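PDB 1WBI: avidin-related protein 2 from Gallus gallus, which binds biotin in a pocket of its eight-stranded beta-barrel and assembles as a tetramer, as a chicken relative of egg-white avidin. Local coordinates for residues R5-W13 with C84-L94. Numbering follows the deposited sequence.
Sequences RKCSLTGEW and CFVDRSGKEVL
C84 holds SG anti to its backbone N (chi1 -174°) while C7 turns its own SG beside N (chi1 -69°), bringing the two sulfurs together in a disulfide of 2.1 Å between C7 SG and C84 SG; V86 CG2 packs against C7 SG at 3.3 Å. From the neighbouring strand E92 reaches across, its chain extended beyond CG, and OE2 takes C7 N-H on its anti lone pair in a nearly straight bond of 2.7 Å. K6, bent at chi2, crosses E92 at about a right angle and gives NZ to G90 O at 2.7 Å, in the type I turn D87-G90; one water bridges NZ and E92 OE1. L94 lies over one face of W13, with CD1 4.0 Å from the six-membered ring centroid, while E92 CB meets the ring edge. W13 NE1 donates to L9 O at 2.8 Å close to the ring plane, which with L94 on the face limits how the indole can turn. With an alanine in place of W13, L94 CD1 would probably lose the ring face it packs on, and L9 O its indole donor. The contact thus fastens the N-terminal loop and the start of strand 11-15 to the hairpin of strands 77-86 and 92-101 at one end of the barrel, where R123 of strand 114-123 salt-bridges E92 and F65 of strand 64-70 touches L94.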
loop_
_atom_site.group_PDB
_atom_site.type_symbol
_atom_site.label_atom_id
_atom_site.label_comp_id
_atom_site.label_asym_id
_atom_site.label_seq_id
_atom_site.Cartn_x
_atom_site.Cartn_y
_atom_site.Cartn_z
ATOM N N ARG A 5 -27.989 12.656 -7.374
ATOM C CA ARG A 5 -26.868 12.850 -8.283
ATOM C C ARG A 5 -26.088 11.564 -8.466
ATOM O O ARG A 5 -25.938 10.778 -7.526
ATOM C CB ARG A 5 -25.860 13.865 -7.703
ATOM C CG ARG A 5 -26.070 15.288 -8.068
ATOM C CD ARG A 5 -25.120 16.170 -7.339
ATOM N NE ARG A 5 -23.717 15.989 -7.735
ATOM C CZ ARG A 5 -22.924 16.950 -8.211
ATOM N NH1 ARG A 5 -23.378 18.184 -8.421
ATOM N NH2 ARG A 5 -21.671 16.660 -8.536
ATOM N N LYS A 6 -25.520 11.385 -9.644
ATOM C CA LYS A 6 -24.507 10.340 -9.848
ATOM C C LYS A 6 -23.350 10.573 -8.882
ATOM O O LYS A 6 -22.954 11.707 -8.632
ATOM C CB LYS A 6 -24.006 10.354 -11.295
ATOM C CG LYS A 6 -25.037 9.964 -12.331
ATOM C CD LYS A 6 -25.542 8.533 -12.221
ATOM C CE LYS A 6 -26.519 8.215 -13.345
ATOM N NZ LYS A 6 -26.767 6.734 -13.363
ATOM N N CYS A 7 -22.797 9.497 -8.362
ATOM C CA CYS A 7 -21.677 9.542 -7.411
ATOM C C CYS A 7 -21.996 10.217 -6.071
ATOM O O CYS A 7 -21.076 10.577 -5.304
ATOM C CB CYS A 7 -20.405 10.108 -8.061
ATOM S SG CYS A 7 -19.722 9.037 -9.265
ATOM N N SER A 8 -23.279 10.347 -5.735
ATOM C CA SER A 8 -23.661 10.448 -4.306
ATOM C C SER A 8 -23.527 9.052 -3.763
ATOM O O SER A 8 -24.026 8.097 -4.352
ATOM C CB SER A 8 -25.100 10.918 -4.113
ATOM O OG SER A 8 -25.437 10.908 -2.736
ATOM N N LEU A 9 -22.792 8.881 -2.682
ATOM C CA LEU A 9 -22.532 7.532 -2.199
ATOM C C LEU A 9 -23.766 6.907 -1.534
ATOM O O LEU A 9 -23.803 5.687 -1.405
ATOM C CB LEU A 9 -21.361 7.537 -1.235
ATOM C CG LEU A 9 -20.067 7.884 -1.970
ATOM C CD1 LEU A 9 -18.975 7.964 -0.980
ATOM C CD2 LEU A 9 -19.787 6.840 -3.067
ATOM N N THR A 10 -24.743 7.724 -1.163
ATOM C CA THR A 10 -26.041 7.229 -0.690
ATOM C C THR A 10 -26.526 6.095 -1.567
ATOM O O THR A 10 -26.634 6.226 -2.797
ATOM C CB THR A 10 -27.101 8.358 -0.681
ATOM O OG1 THR A 10 -26.653 9.416 0.164
ATOM C CG2 THR A 10 -28.471 7.842 -0.168
ATOM N N GLY A 11 -26.881 4.993 -0.931
ATOM C CA GLY A 11 -27.377 3.830 -1.654
ATOM C C GLY A 11 -26.645 2.535 -1.387
ATOM O O GLY A 11 -25.908 2.452 -0.399
ATOM N N GLU A 12 -26.838 1.547 -2.256
ATOM C CA GLU A 12 -26.401 0.197 -2.048
ATOM C C GLU A 12 -25.389 -0.175 -3.117
ATOM O O GLU A 12 -25.616 0.050 -4.317
ATOM C CB GLU A 12 -27.604 -0.773 -2.093
ATOM C CG GLU A 12 -28.542 -0.694 -0.886
ATOM C CD GLU A 12 -29.235 0.643 -0.765
ATOM O OE1 GLU A 12 -29.980 1.012 -1.710
ATOM O OE2 GLU A 12 -29.027 1.327 0.235
ATOM N N TRP A 13 -24.298 -0.802 -2.680
ATOM C CA TRP A 13 -23.133 -1.076 -3.519
ATOM C C TRP A 13 -22.629 -2.508 -3.284
ATOM O O TRP A 13 -22.584 -2.940 -2.139
ATOM C CB TRP A 13 -21.992 -0.087 -3.171
ATOM C CG TRP A 13 -22.331 1.354 -3.320
ATOM C CD1 TRP A 13 -22.881 2.186 -2.375
ATOM C CD2 TRP A 13 -22.122 2.163 -4.480
ATOM N NE1 TRP A 13 -23.058 3.433 -2.894
ATOM C CE2 TRP A 13 -22.590 3.451 -4.185
ATOM C CE3 TRP A 13 -21.603 1.912 -5.743
ATOM C CZ2 TRP A 13 -22.530 4.515 -5.126
ATOM C CZ3 TRP A 13 -21.536 2.951 -6.681
ATOM C CH2 TRP A 13 -22.012 4.234 -6.363
ATOM N N CYS A 84 -15.109 7.945 -7.477
ATOM C CA CYS A 84 -16.322 7.528 -8.163
ATOM C C CYS A 84 -16.299 8.065 -9.583
ATOM O O CYS A 84 -16.124 9.278 -9.760
ATOM C CB CYS A 84 -17.554 8.048 -7.437
ATOM S SG CYS A 84 -19.117 7.396 -8.152
ATOM N N PHE A 85 -16.318 7.171 -10.560
ATOM C CA PHE A 85 -16.356 7.507 -11.967
ATOM C C PHE A 85 -17.727 7.269 -12.562
ATOM O O PHE A 85 -18.443 6.375 -12.106
ATOM C CB PHE A 85 -15.298 6.722 -12.697
ATOM C CG PHE A 85 -13.894 7.045 -12.272
ATOM C CD1 PHE A 85 -13.222 8.163 -12.783
ATOM C CD2 PHE A 85 -13.232 6.233 -11.382
ATOM C CE1 PHE A 85 -11.925 8.440 -12.401
ATOM C CE2 PHE A 85 -11.935 6.468 -11.008
ATOM C CZ PHE A 85 -11.260 7.594 -11.497
ATOM N N VAL A 86 -18.064 8.053 -13.573
ATOM C CA VAL A 86 -19.363 7.918 -14.254
ATOM C C VAL A 86 -19.082 7.848 -15.750
ATOM O O VAL A 86 -18.506 8.779 -16.289
ATOM C CB VAL A 86 -20.287 9.109 -13.979
ATOM C CG1 VAL A 86 -21.663 8.846 -14.590
ATOM C CG2 VAL A 86 -20.432 9.371 -12.506
ATOM N N ASP A 87 -19.467 6.763 -16.423
ATOM C CA ASP A 87 -19.283 6.680 -17.854
ATOM C C ASP A 87 -20.433 7.405 -18.595
ATOM O O ASP A 87 -21.369 7.891 -17.979
ATOM C CB ASP A 87 -19.010 5.214 -18.311
ATOM C CG ASP A 87 -20.215 4.332 -18.321
ATOM O OD1 ASP A 87 -21.368 4.828 -18.301
ATOM O OD2 ASP A 87 -19.991 3.085 -18.427
ATOM N N ARG A 88 -20.334 7.487 -19.917
ATOM C CA ARG A 88 -21.305 8.255 -20.685
ATOM C C ARG A 88 -22.723 7.693 -20.607
ATOM O O ARG A 88 -23.682 8.433 -20.821
ATOM C CB ARG A 88 -20.858 8.366 -22.135
ATOM C CG ARG A 88 -20.939 7.072 -22.900
ATOM C CD ARG A 88 -21.099 7.332 -24.389
ATOM N NE ARG A 88 -20.538 6.230 -25.175
ATOM C CZ ARG A 88 -19.250 6.088 -25.470
ATOM N NH1 ARG A 88 -18.343 6.972 -25.035
ATOM N NH2 ARG A 88 -18.860 5.046 -26.201
ATOM N N SER A 89 -22.854 6.417 -20.253
ATOM C CA SER A 89 -24.161 5.764 -20.091
ATOM C C SER A 89 -24.732 5.955 -18.692
ATOM O O SER A 89 -25.820 5.454 -18.394
ATOM C CB SER A 89 -24.033 4.272 -20.346
ATOM O OG SER A 89 -23.529 3.593 -19.204
ATOM N N GLY A 90 -23.973 6.623 -17.814
ATOM C CA GLY A 90 -24.436 6.822 -16.471
ATOM C C GLY A 90 -23.973 5.765 -15.477
ATOM O O GLY A 90 -24.372 5.804 -14.323
ATOM N N LYS A 91 -23.144 4.809 -15.913
ATOM C CA LYS A 91 -22.713 3.763 -14.991
ATOM C C LYS A 91 -21.629 4.271 -14.039
ATOM O O LYS A 91 -20.597 4.775 -14.478
ATOM C CB LYS A 91 -22.234 2.518 -15.737
ATOM C CG LYS A 91 -21.820 1.397 -14.782
ATOM C CD LYS A 91 -21.270 0.193 -15.518
ATOM C CE LYS A 91 -20.808 -0.887 -14.544
ATOM N NZ LYS A 91 -19.675 -0.431 -13.741
ATOM N N GLU A 92 -21.897 4.126 -12.756
ATOM C CA GLU A 92 -20.985 4.509 -11.657
ATOM C C GLU A 92 -20.066 3.349 -11.270
ATOM O O GLU A 92 -20.507 2.205 -11.087
ATOM C CB GLU A 92 -21.748 4.950 -10.409
ATOM C CG GLU A 92 -22.644 6.168 -10.635
ATOM C CD GLU A 92 -23.827 6.184 -9.750
ATOM O OE1 GLU A 92 -24.649 5.273 -9.911
ATOM O OE2 GLU A 92 -23.935 7.061 -8.887
ATOM N N VAL A 93 -18.797 3.643 -11.098
ATOM C CA VAL A 93 -17.858 2.663 -10.526
ATOM C C VAL A 93 -17.029 3.357 -9.448
ATOM O O VAL A 93 -16.483 4.459 -9.684
ATOM C CB VAL A 93 -16.911 2.092 -11.570
ATOM C CG1 VAL A 93 -15.927 1.141 -10.952
ATOM C CG2 VAL A 93 -17.700 1.404 -12.687
ATOM N N LEU A 94 -16.944 2.767 -8.250
ATOM C CA LEU A 94 -16.036 3.197 -7.199
ATOM C C LEU A 94 -14.744 2.430 -7.329
ATOM O O LEU A 94 -14.726 1.209 -7.178
ATOM C CB LEU A 94 -16.613 3.006 -5.801
ATOM C CG LEU A 94 -18.022 3.470 -5.585
ATOM C CD1 LEU A 94 -18.324 3.273 -4.114
ATOM C CD2 LEU A 94 -18.221 4.934 -5.979
HETATM O O HOH W 1 -27.271 5.734 -10.769
#